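Local coordinates for protein dTDP-4-amino-4,6-dideoxyglucose formyltransferase (Mycobacterium tuberculosis CAS/NITR204, PDB 5VYQ) that probably transfers a formyl group from a folate cofactor to the 4-amino group of dTDP-4-amino-4,6-dideoxyglucose, at residues L27-H32 with V49-I54; D64-V69 with C84-P89; A70-R75 with A90-G95. All blocks are in the same frame, centred on the assembly; numbering follows the deposited sequence. Where two conformers were deposited one is given.

Contact 1: residues L27-H32 with V49-I54. With NA (sodium ion), chain L; 0FX (dTDP-4-amino-4,6-dideoxyglucose), chain D.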
# COMPACT_ATOMS: atom_id res chain seq x y z
N LEU A 27 -3.33 -12.08 -33.73
CA LEU A 27 -2.26 -12.56 -32.85
C LEU A 27 -2.45 -11.81 -31.54
O LEU A 27 -2.50 -10.57 -31.49
CB LEU A 27 -0.89 -12.32 -33.47
CG LEU A 27 -0.70 -13.32 -34.63
CD1 LEU A 27 0.15 -12.69 -35.70
CD2 LEU A 27 -0.08 -14.54 -33.97
N THR A 28 -2.52 -12.55 -30.44
CA THR A 28 -2.77 -11.96 -29.13
C THR A 28 -2.11 -12.75 -28.00
O THR A 28 -2.18 -13.98 -27.98
CB THR A 28 -4.28 -11.86 -28.90
OG1 THR A 28 -4.57 -11.22 -27.65
CG2 THR A 28 -4.98 -13.21 -28.97
N ASP A 29 -1.47 -12.05 -27.08
CA ASP A 29 -0.78 -12.65 -25.94
C ASP A 29 -1.32 -12.16 -24.59
O ASP A 29 -0.66 -12.32 -23.56
CB ASP A 29 0.72 -12.37 -26.03
CG ASP A 29 1.38 -13.15 -27.14
OD1 ASP A 29 0.99 -14.30 -27.36
OD2 ASP A 29 2.31 -12.60 -27.77
N ASN A 30 -2.48 -11.52 -24.59
CA ASN A 30 -3.09 -10.87 -23.42
C ASN A 30 -4.50 -11.42 -23.21
O ASN A 30 -5.29 -11.55 -24.14
CB ASN A 30 -3.10 -9.35 -23.63
CG ASN A 30 -3.81 -8.59 -22.53
OD1 ASN A 30 -5.03 -8.54 -22.50
ND2 ASN A 30 -3.05 -7.97 -21.64
N VAL A 31 -4.83 -11.77 -21.97
CA VAL A 31 -6.10 -12.39 -21.65
C VAL A 31 -7.32 -11.54 -22.01
O VAL A 31 -8.28 -12.04 -22.56
CB VAL A 31 -6.11 -12.80 -20.15
CG1 VAL A 31 -6.14 -11.57 -19.24
CG2 VAL A 31 -7.23 -13.76 -19.83
N HIS A 32 -7.25 -10.23 -21.75
CA HIS A 32 -8.37 -9.35 -22.06
C HIS A 32 -8.49 -9.20 -23.58
O HIS A 32 -9.58 -9.25 -24.14
CB HIS A 32 -8.22 -7.97 -21.42
CG HIS A 32 -7.81 -8.02 -19.98
ND1 HIS A 32 -8.68 -8.39 -18.98
CD2 HIS A 32 -6.62 -7.80 -19.38
CE1 HIS A 32 -8.05 -8.37 -17.82
NE2 HIS A 32 -6.79 -8.02 -18.04
N VAL A 49 -7.55 -16.90 -34.56
CA VAL A 49 -6.99 -16.31 -33.36
C VAL A 49 -5.90 -17.24 -32.82
O VAL A 49 -6.12 -18.43 -32.52
CB VAL A 49 -8.08 -16.05 -32.30
CG1 VAL A 49 -7.45 -15.57 -31.02
CG2 VAL A 49 -9.11 -15.05 -32.83
N TYR A 50 -4.70 -16.70 -32.73
CA TYR A 50 -3.55 -17.37 -32.19
C TYR A 50 -2.79 -16.51 -31.21
O TYR A 50 -2.92 -15.28 -31.19
CB TYR A 50 -2.57 -17.70 -33.31
CG TYR A 50 -2.94 -18.75 -34.26
CD1 TYR A 50 -3.60 -18.45 -35.44
CD2 TYR A 50 -2.46 -20.03 -34.07
CE1 TYR A 50 -3.89 -19.44 -36.37
CE2 TYR A 50 -2.74 -21.02 -34.98
CZ TYR A 50 -3.45 -20.72 -36.11
OH TYR A 50 -3.64 -21.74 -37.02
N GLN A 51 -2.02 -17.17 -30.35
CA GLN A 51 -1.04 -16.48 -29.55
C GLN A 51 0.33 -16.71 -30.11
O GLN A 51 0.54 -17.58 -30.96
CB GLN A 51 -1.15 -16.85 -28.09
CG GLN A 51 -0.65 -18.25 -27.78
CD GLN A 51 -0.71 -18.54 -26.29
OE1 GLN A 51 -0.42 -17.71 -25.44
NE2 GLN A 51 -1.09 -19.76 -25.98
N SER A 52 1.27 -15.88 -29.68
CA SER A 52 2.64 -16.01 -30.16
C SER A 52 3.36 -17.06 -29.29
O SER A 52 2.79 -17.65 -28.35
CB SER A 52 3.31 -14.64 -30.21
OG SER A 52 3.88 -14.35 -28.97
N PRO A 53 4.63 -17.35 -29.64
CA PRO A 53 5.39 -18.24 -28.75
C PRO A 53 5.63 -17.63 -27.35
O PRO A 53 5.94 -18.35 -26.42
CB PRO A 53 6.73 -18.42 -29.49
CG PRO A 53 6.55 -17.85 -30.87
CD PRO A 53 5.43 -16.84 -30.75
N ILE A 54 5.52 -16.30 -27.22
CA ILE A 54 5.71 -15.60 -25.95
C ILE A 54 4.48 -15.65 -25.04
O ILE A 54 4.59 -15.56 -23.81
CB ILE A 54 6.14 -14.14 -26.21
CG1 ILE A 54 7.43 -14.11 -27.05
CG2 ILE A 54 6.27 -13.36 -24.90
CD1 ILE A 54 7.73 -12.74 -27.65
NA NA L . -2.48 -24.05 -37.16
O4P 0FX D . -0.98 -4.79 -21.85
P2 0FX D . 0.06 -5.68 -22.44
O3P 0FX D . -0.43 -6.89 -23.19
O1G 0FX D . 0.96 -4.63 -23.28
C1G 0FX D . 2.33 -4.86 -23.56
C2G 0FX D . 2.95 -3.48 -23.86
O2G 0FX D . 2.69 -2.67 -22.71
C3G 0FX D . 2.24 -2.86 -25.07
O3G 0FX D . 2.65 -1.48 -25.28
C4G 0FX D . 2.40 -3.78 -26.27
N4A 0FX D . 1.65 -3.16 -27.38
C5G 0FX D . 1.87 -5.17 -25.91
C6G 0FX D . 2.32 -6.15 -26.99
O5G 0FX D . 2.43 -5.71 -24.70
OPP 0FX D . 1.13 -6.15 -21.33
P 0FX D . 0.97 -7.22 -20.13
O1P 0FX D . 2.28 -7.90 -20.03
O2P 0FX D . -0.32 -7.97 -20.30
O5 0FX D . 0.78 -6.32 -18.81
C5 0FX D . -0.41 -5.62 -18.56
C4 0FX D . -0.17 -4.62 -17.45
O4 0FX D . 0.14 -5.34 -16.26
C3 0FX D . 1.03 -3.68 -17.61
O3 0FX D . 0.66 -2.52 -18.36
C2 0FX D . 1.43 -3.29 -16.20
C1 0FX D . 1.08 -4.58 -15.49
N11 0FX D . 2.26 -5.41 -15.26
C61 0FX D . 2.56 -6.52 -15.96
C51 0FX D . 3.68 -7.28 -15.66
C5A 0FX D . 4.00 -8.49 -16.50
C21 0FX D . 3.03 -5.16 -14.13
O21 0FX D . 2.72 -4.11 -13.40
N31 0FX D . 4.12 -5.86 -13.81
C41 0FX D . 4.41 -6.96 -14.55
O41 0FX D . 5.50 -7.67 -14.19
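D29 and S52 clasp each other where two neighbouring parallel strands run out into loops. The carboxylate takes both polar groups of the serine: OD1 of D29 accepts from S52 N at 2.8 Å, and OD2 of D29 from S52 OG at 2.6 Å. Both donors arrive on the syn side, less than 20° out of the carboxylate plane, so the two bonds hold the D29 carboxylate in one orientation. K85 N also donates to OD2. Because chi1 of 88° sets S52 OG between its backbone N and carbonyl carbon, the hydroxyl also accepts from I54 N at 3.1 Å, closing an ST turn. Farther back along the strands, T28 N donates to Y50 O at 2.9 Å, and T28 O takes a CA-H...O contact from Q51 CA at 3.2 Å.

The apolar flanks are looser. L27 CD2 stands 4.1 Å from Y50 CB, and T28 CG2 lies 4.0 Å from V49 CG1. The partly exposed Y50 turns its ring away from L27 and binds a sodium ion through OH at 2.6 Å; I54, at the other end, is exposed.

N30 N-caps helix 31-43 and donates through ND2 to O2P of the nucleotide sugar. A strand 24-28, helix 31-43, strand 47-50 crossover with a ligand phosphate near the helix start is the beta-alpha-beta unit of a Rossmann-like fold.

Contact 2: residues D64-V69 with C84-P89. With FON (N-{[4-({[(6R)-2-amino-5-formyl-4-oxo-1,4,5,6,7,8-hexahydropteridin-6-yl]methyl}amino)phenyl]carbonyl}-L-glutamic acid), chain C; 0FX (dTDP-4-amino-4,6-dideoxyglucose), chain D.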
# COMPACT_ATOMS: atom_id res chain seq x y z
N ASP A 64 4.26 -18.83 -34.61
CA ASP A 64 5.54 -18.13 -34.61
C ASP A 64 5.55 -17.32 -35.89
O ASP A 64 5.85 -17.79 -36.99
CB ASP A 64 6.73 -19.09 -34.53
CG ASP A 64 8.04 -18.35 -34.44
OD1 ASP A 64 8.19 -17.26 -35.06
OD2 ASP A 64 8.92 -18.90 -33.76
N VAL A 65 5.30 -16.02 -35.71
CA VAL A 65 5.17 -15.09 -36.77
C VAL A 65 6.41 -14.97 -37.65
O VAL A 65 6.30 -14.87 -38.86
CB VAL A 65 4.69 -13.76 -36.13
CG1 VAL A 65 5.01 -12.55 -36.94
CG2 VAL A 65 3.21 -13.88 -35.80
N ALA A 66 7.58 -15.00 -37.04
CA ALA A 66 8.82 -14.92 -37.78
C ALA A 66 9.02 -16.14 -38.68
O ALA A 66 9.47 -16.01 -39.80
CB ALA A 66 9.99 -14.75 -36.83
N GLU A 67 8.69 -17.33 -38.21
CA GLU A 67 8.86 -18.51 -39.04
C GLU A 67 7.77 -18.62 -40.12
O GLU A 67 8.02 -19.23 -41.16
CB GLU A 67 8.83 -19.79 -38.20
CG GLU A 67 9.91 -19.86 -37.13
CD GLU A 67 9.88 -21.16 -36.33
OE1 GLU A 67 10.94 -21.53 -35.77
OE2 GLU A 67 8.82 -21.82 -36.24
N ARG A 68 6.59 -18.06 -39.87
CA ARG A 68 5.44 -18.30 -40.71
C ARG A 68 5.05 -17.12 -41.61
O ARG A 68 3.97 -17.15 -42.21
CB ARG A 68 4.24 -18.68 -39.84
CG ARG A 68 4.43 -19.96 -39.05
CD ARG A 68 4.04 -21.16 -39.90
NE ARG A 68 4.82 -21.41 -41.10
CZ ARG A 68 5.97 -22.07 -41.15
NH1 ARG A 68 6.55 -22.53 -40.05
NH2 ARG A 68 6.57 -22.28 -42.31
N VAL A 69 5.95 -16.15 -41.77
CA VAL A 69 5.67 -14.92 -42.53
C VAL A 69 5.11 -15.20 -43.92
O VAL A 69 4.10 -14.58 -44.37
CB VAL A 69 6.91 -14.03 -42.74
CG1 VAL A 69 6.55 -12.75 -43.48
CG2 VAL A 69 7.60 -13.69 -41.44
N CYS A 84 0.04 -8.59 -29.26
CA CYS A 84 1.02 -9.61 -29.57
C CYS A 84 2.39 -9.16 -29.12
O CYS A 84 2.82 -8.06 -29.47
CB CYS A 84 1.03 -9.83 -31.09
SG CYS A 84 2.21 -11.07 -31.63
N LYS A 85 3.09 -10.00 -28.38
CA LYS A 85 4.40 -9.61 -27.85
C LYS A 85 5.54 -9.85 -28.84
O LYS A 85 6.61 -9.23 -28.68
CB LYS A 85 4.72 -10.34 -26.51
CG LYS A 85 3.85 -9.91 -25.35
CD LYS A 85 4.47 -8.81 -24.48
CE LYS A 85 3.71 -8.42 -23.21
NZ LYS A 85 3.14 -9.55 -22.41
N GLN A 86 5.28 -10.66 -29.86
CA GLN A 86 6.30 -10.96 -30.88
C GLN A 86 6.35 -9.84 -31.92
O GLN A 86 5.32 -9.52 -32.51
CB GLN A 86 5.94 -12.27 -31.56
CG GLN A 86 7.02 -12.67 -32.57
CD GLN A 86 6.90 -14.11 -33.03
OE1 GLN A 86 5.80 -14.68 -33.08
NE2 GLN A 86 8.04 -14.68 -33.46
N ARG A 87 7.52 -9.24 -32.16
CA ARG A 87 7.64 -8.20 -33.17
C ARG A 87 7.36 -8.80 -34.55
O ARG A 87 7.72 -9.93 -34.84
CB ARG A 87 9.04 -7.56 -33.14
CG ARG A 87 9.11 -6.21 -33.84
CD ARG A 87 10.31 -5.42 -33.38
NE ARG A 87 10.39 -4.13 -34.05
CZ ARG A 87 11.10 -3.13 -33.54
NH1 ARG A 87 11.17 -1.96 -34.15
NH2 ARG A 87 11.71 -3.32 -32.38
N PHE A 88 6.69 -8.03 -35.40
CA PHE A 88 6.34 -8.42 -36.77
C PHE A 88 7.55 -7.99 -37.60
O PHE A 88 7.90 -6.80 -37.62
CB PHE A 88 5.10 -7.69 -37.25
CG PHE A 88 3.78 -8.17 -36.65
CD1 PHE A 88 2.61 -7.70 -37.20
CD2 PHE A 88 3.68 -9.11 -35.61
CE1 PHE A 88 1.35 -8.07 -36.73
CE2 PHE A 88 2.44 -9.49 -35.14
CZ PHE A 88 1.27 -8.99 -35.69
N PRO A 89 8.15 -8.93 -38.32
CA PRO A 89 9.25 -8.51 -39.19
C PRO A 89 8.83 -7.73 -40.42
O PRO A 89 7.65 -7.73 -40.80
CB PRO A 89 9.87 -9.82 -39.63
CG PRO A 89 8.72 -10.77 -39.59
CD PRO A 89 7.88 -10.38 -38.42
N1 FON C . 5.72 -5.22 -34.66
C2 FON C . 6.12 -4.05 -35.14
NA2 FON C . 6.90 -4.04 -36.26
N3 FON C . 5.76 -2.92 -34.52
C4 FON C . 5.00 -2.89 -33.40
O4 FON C . 4.66 -1.81 -32.86
C4A FON C . 4.52 -4.18 -32.86
N5 FON C . 3.76 -4.35 -31.68
C6 FON C . 3.94 -5.66 -31.03
C7 FON C . 3.61 -6.74 -32.06
N8 FON C . 4.50 -6.58 -33.19
C8A FON C . 4.93 -5.37 -33.59
C9 FON C . 5.34 -5.83 -30.40
N10 FON C . 5.49 -4.89 -29.30
C11 FON C . 8.91 -4.54 -26.96
C12 FON C . 7.83 -3.67 -26.78
C13 FON C . 6.70 -3.81 -27.58
C14 FON C . 6.62 -4.81 -28.54
C15 FON C . 7.69 -5.68 -28.73
C16 FON C . 8.83 -5.54 -27.94
C FON C . 10.15 -4.37 -26.07
O FON C . 10.17 -3.62 -25.07
N FON C . 11.24 -5.08 -26.39
CA FON C . 12.46 -5.10 -25.60
CB FON C . 12.87 -6.53 -25.19
CG FON C . 11.74 -7.16 -24.37
CD FON C . 12.10 -8.37 -23.53
OE1 FON C . 13.28 -8.53 -23.16
OE2 FON C . 11.17 -9.15 -23.18
CT FON C . 13.56 -4.43 -26.37
O1 FON C . 14.54 -4.05 -25.69
O2 FON C . 13.43 -4.26 -27.61
CP1 FON C . 3.02 -3.43 -31.22
O3 FON C . 2.39 -3.58 -30.19
O4P 0FX D . -0.98 -4.79 -21.85
P2 0FX D . 0.06 -5.68 -22.44
O3P 0FX D . -0.43 -6.89 -23.19
O1G 0FX D . 0.96 -4.63 -23.28
C1G 0FX D . 2.33 -4.86 -23.56
C2G 0FX D . 2.95 -3.48 -23.86
O2G 0FX D . 2.69 -2.67 -22.71
C3G 0FX D . 2.24 -2.86 -25.07
O3G 0FX D . 2.65 -1.48 -25.28
C4G 0FX D . 2.40 -3.78 -26.27
N4A 0FX D . 1.65 -3.16 -27.38
C5G 0FX D . 1.87 -5.17 -25.91
C6G 0FX D . 2.32 -6.15 -26.99
O5G 0FX D . 2.43 -5.71 -24.70
OPP 0FX D . 1.13 -6.15 -21.33
P 0FX D . 0.97 -7.22 -20.13
O1P 0FX D . 2.28 -7.90 -20.03
O2P 0FX D . -0.32 -7.97 -20.30
O5 0FX D . 0.78 -6.32 -18.81
C5 0FX D . -0.41 -5.62 -18.56
C4 0FX D . -0.17 -4.62 -17.45
O4 0FX D . 0.14 -5.34 -16.26
C3 0FX D . 1.03 -3.68 -17.61
O3 0FX D . 0.66 -2.52 -18.36
C2 0FX D . 1.43 -3.29 -16.20
C1 0FX D . 1.08 -4.58 -15.49
N11 0FX D . 2.26 -5.41 -15.26
C61 0FX D . 2.56 -6.52 -15.96
C51 0FX D . 3.68 -7.28 -15.66
C5A 0FX D . 4.00 -8.49 -16.50
C21 0FX D . 3.03 -5.16 -14.13
O21 0FX D . 2.72 -4.11 -13.40
N31 0FX D . 4.12 -5.86 -13.81
C41 0FX D . 4.41 -6.96 -14.55
O41 0FX D . 5.50 -7.67 -14.19
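V65 packs against F88 and P89 where the first turn of helix 65-75 meets the loop 84-89. The valine CG1 does the touching, lying 3.9 Å from both F88 CD2 and P89 CD, and the side chains cross at a slant. L27 and L92 also pack on this valine, from the adjoining strand and helix. Farther along the helix, V69 CG2 in one of two deposited conformers meets P89 CG tip to tip at 3.6 Å.

Outside this cluster Q86 takes over. Its CG is anti to the backbone N (chi1 -177°) and the chain continues extended, which carries the amide alongside V65, in the reverse direction, to the start of the helix. There OE1 of Q86 accepts from V65 N at 3.0 Å, with the donor 45° above the carbonyl plane. Q86 NE2 donates to D64 OD1 at 3.0 Å; that oxygen lies close to the amide plane of Q86 but is met 60° out of its own carboxylate plane. E67 N comes to the same D64 OD1 from the opposite face at 3.2 Å, the capping bond of D64, which stands at the N-cap position.

On its other side the loop offers backbone to the bound folinic acid. F88 O accepts from NA2 of the pterin at 3.2 Å in an almost straight bond, and Q86 O takes a weak one from N8. K85 NZ reaches the other ligand, donating to O1P of the nucleotide sugar at 3.0 Å.

Chemically, one neutral amide serves an N-H of the helix start and the capping carboxylate together. It thereby ties the helix end to a loop whose backbone carbonyls recognise the pterin and whose lysine probably helps balance the diphosphate charge.

Contact 3: residues A70-R75 with A90-G95. With NA (sodium ion), chain G.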
# COMPACT_ATOMS: atom_id res chain seq x y z
N ALA A 70 5.75 -16.11 -44.66
CA ALA A 70 5.31 -16.33 -46.00
C ALA A 70 3.89 -16.86 -46.09
O ALA A 70 3.10 -16.46 -46.96
CB ALA A 70 6.27 -17.23 -46.75
N GLU A 71 3.56 -17.78 -45.20
CA GLU A 71 2.21 -18.34 -45.18
C GLU A 71 1.18 -17.32 -44.71
O GLU A 71 0.10 -17.23 -45.26
CB GLU A 71 2.15 -19.57 -44.29
CG GLU A 71 2.84 -20.78 -44.94
CD GLU A 71 4.35 -20.75 -44.79
OE1 GLU A 71 5.04 -21.07 -45.77
OE2 GLU A 71 4.87 -20.36 -43.72
N ILE A 72 1.53 -16.55 -43.69
CA ILE A 72 0.62 -15.48 -43.25
C ILE A 72 0.29 -14.49 -44.37
O ILE A 72 -0.88 -14.17 -44.61
CB ILE A 72 1.17 -14.77 -41.99
CG1 ILE A 72 1.23 -15.72 -40.79
CG2 ILE A 72 0.34 -13.57 -41.65
CD1 ILE A 72 2.14 -15.25 -39.68
N VAL A 73 1.32 -14.00 -45.07
CA VAL A 73 1.12 -13.05 -46.13
C VAL A 73 0.27 -13.68 -47.25
O VAL A 73 -0.64 -13.05 -47.77
CB VAL A 73 2.48 -12.53 -46.66
CG1 VAL A 73 2.38 -11.78 -48.00
CG2 VAL A 73 3.14 -11.63 -45.64
N GLU A 74 0.52 -14.94 -47.57
CA GLU A 74 -0.26 -15.60 -48.61
C GLU A 74 -1.75 -15.76 -48.25
O GLU A 74 -2.63 -15.45 -49.07
CB GLU A 74 0.32 -16.98 -48.91
CG GLU A 74 -0.45 -17.85 -49.90
CD GLU A 74 0.15 -19.25 -49.96
OE1 GLU A 74 -0.48 -20.19 -49.44
OE2 GLU A 74 1.26 -19.41 -50.50
N ARG A 75 -2.02 -16.21 -47.04
CA ARG A 75 -3.34 -16.65 -46.64
C ARG A 75 -4.28 -15.60 -46.07
O ARG A 75 -5.50 -15.86 -46.03
CB ARG A 75 -3.19 -17.77 -45.64
CG ARG A 75 -2.51 -18.91 -46.38
CD ARG A 75 -2.19 -20.02 -45.44
NE ARG A 75 -1.34 -20.97 -46.16
CZ ARG A 75 -0.64 -21.93 -45.57
NH1 ARG A 75 -0.69 -22.11 -44.25
NH2 ARG A 75 0.14 -22.70 -46.35
N ALA A 90 9.84 -7.11 -41.04
CA ALA A 90 9.60 -6.31 -42.23
C ALA A 90 8.78 -7.08 -43.27
O ALA A 90 7.84 -6.54 -43.84
CB ALA A 90 10.92 -5.82 -42.83
N ALA A 91 9.12 -8.35 -43.54
CA ALA A 91 8.43 -9.05 -44.63
C ALA A 91 6.92 -9.20 -44.36
O ALA A 91 6.11 -9.27 -45.29
CB ALA A 91 9.05 -10.40 -44.91
N LEU A 92 6.54 -9.27 -43.09
CA LEU A 92 5.16 -9.42 -42.74
C LEU A 92 4.48 -8.07 -42.89
O LEU A 92 3.50 -7.98 -43.62
CB LEU A 92 4.99 -9.92 -41.31
CG LEU A 92 3.55 -10.03 -40.80
CD1 LEU A 92 2.74 -10.97 -41.69
CD2 LEU A 92 3.53 -10.55 -39.37
N ILE A 93 5.04 -7.03 -42.27
CA ILE A 93 4.39 -5.73 -42.31
C ILE A 93 4.38 -5.12 -43.72
O ILE A 93 3.45 -4.39 -44.06
CB ILE A 93 4.96 -4.77 -41.29
CG1 ILE A 93 6.41 -4.48 -41.53
CG2 ILE A 93 4.74 -5.28 -39.86
CD1 ILE A 93 6.91 -3.31 -40.70
N ASP A 94 5.36 -5.50 -44.51
CA ASP A 94 5.48 -4.99 -45.87
C ASP A 94 4.59 -5.76 -46.84
O ASP A 94 4.32 -5.21 -47.94
CB ASP A 94 6.92 -5.07 -46.41
CG ASP A 94 7.95 -4.26 -45.64
OD1 ASP A 94 7.59 -3.34 -44.84
OD2 ASP A 94 9.15 -4.50 -45.90
N GLY A 95 4.14 -6.97 -46.45
CA GLY A 95 3.42 -7.85 -47.38
C GLY A 95 1.94 -8.03 -47.13
O GLY A 95 1.20 -8.62 -47.95
NA NA G . -2.36 -11.53 -48.27
O HOH W 1 -1.23 -9.62 -48.65
O HOH W 2 -2.11 -12.22 -50.34
O HOH W 3 -4.37 -10.77 -49.30
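V73 and G95 meet beside a sodium ion that links their carbonyls through water. The ion is bound by V73 O at 2.4 Å, by three waters and, from just past the helix, by Y76 O. One of those waters, 2.2 Å from the sodium ion, donates to G95 O at 2.7 Å and so bridges the V73 and G95 carbonyl groups. Next to this bridge the valine packs directly on the glycine backbone, V73 CG1 lying 3.4 Å from G95 O.

The two short helical segments run almost parallel, 7° apart, with their axes 9.4 Å from each other at closest approach. Strand 78-82 lies between them in sequence, so they are consecutive helices of the alpha/beta fold, packed together on one side of its central sheet.

Deeper in, the side chains meet through methyl groups. L92 CG is anti to the backbone N (chi1 176°), which carries CD1 across to I72 CG2, 3.5 Å away. The same L92 CD1 passes V73 CG2 at 4.0 Å, and that valine methyl also comes near A91 O. C63 adds to the packing around I72, while V69, one turn before V73, also packs on L92.

In the fold
Contacts 1 and 2 both reach the nucleotide sugar, and their centres lie 11 Å apart. They join directly: D29 OD2 is 2.8 Å from K85 N, so the clasp of contact 1 also holds the start of the pterin-binding loop, and L27 CD1 packs against V65 CG2 at 3.3 Å. Contact 3, centred 10 Å from contact 2, shares helix 65-75 with it and follows that helix farther from the ligands; F88 CB meets I93 CG2 at 3.6 Å between the two. The L92 side chain of contact 3 is about 7 Å from the folinic acid. Contacts 1 and 3 do not touch, their nearest atoms being about 5 Å and their centres 18 Å apart.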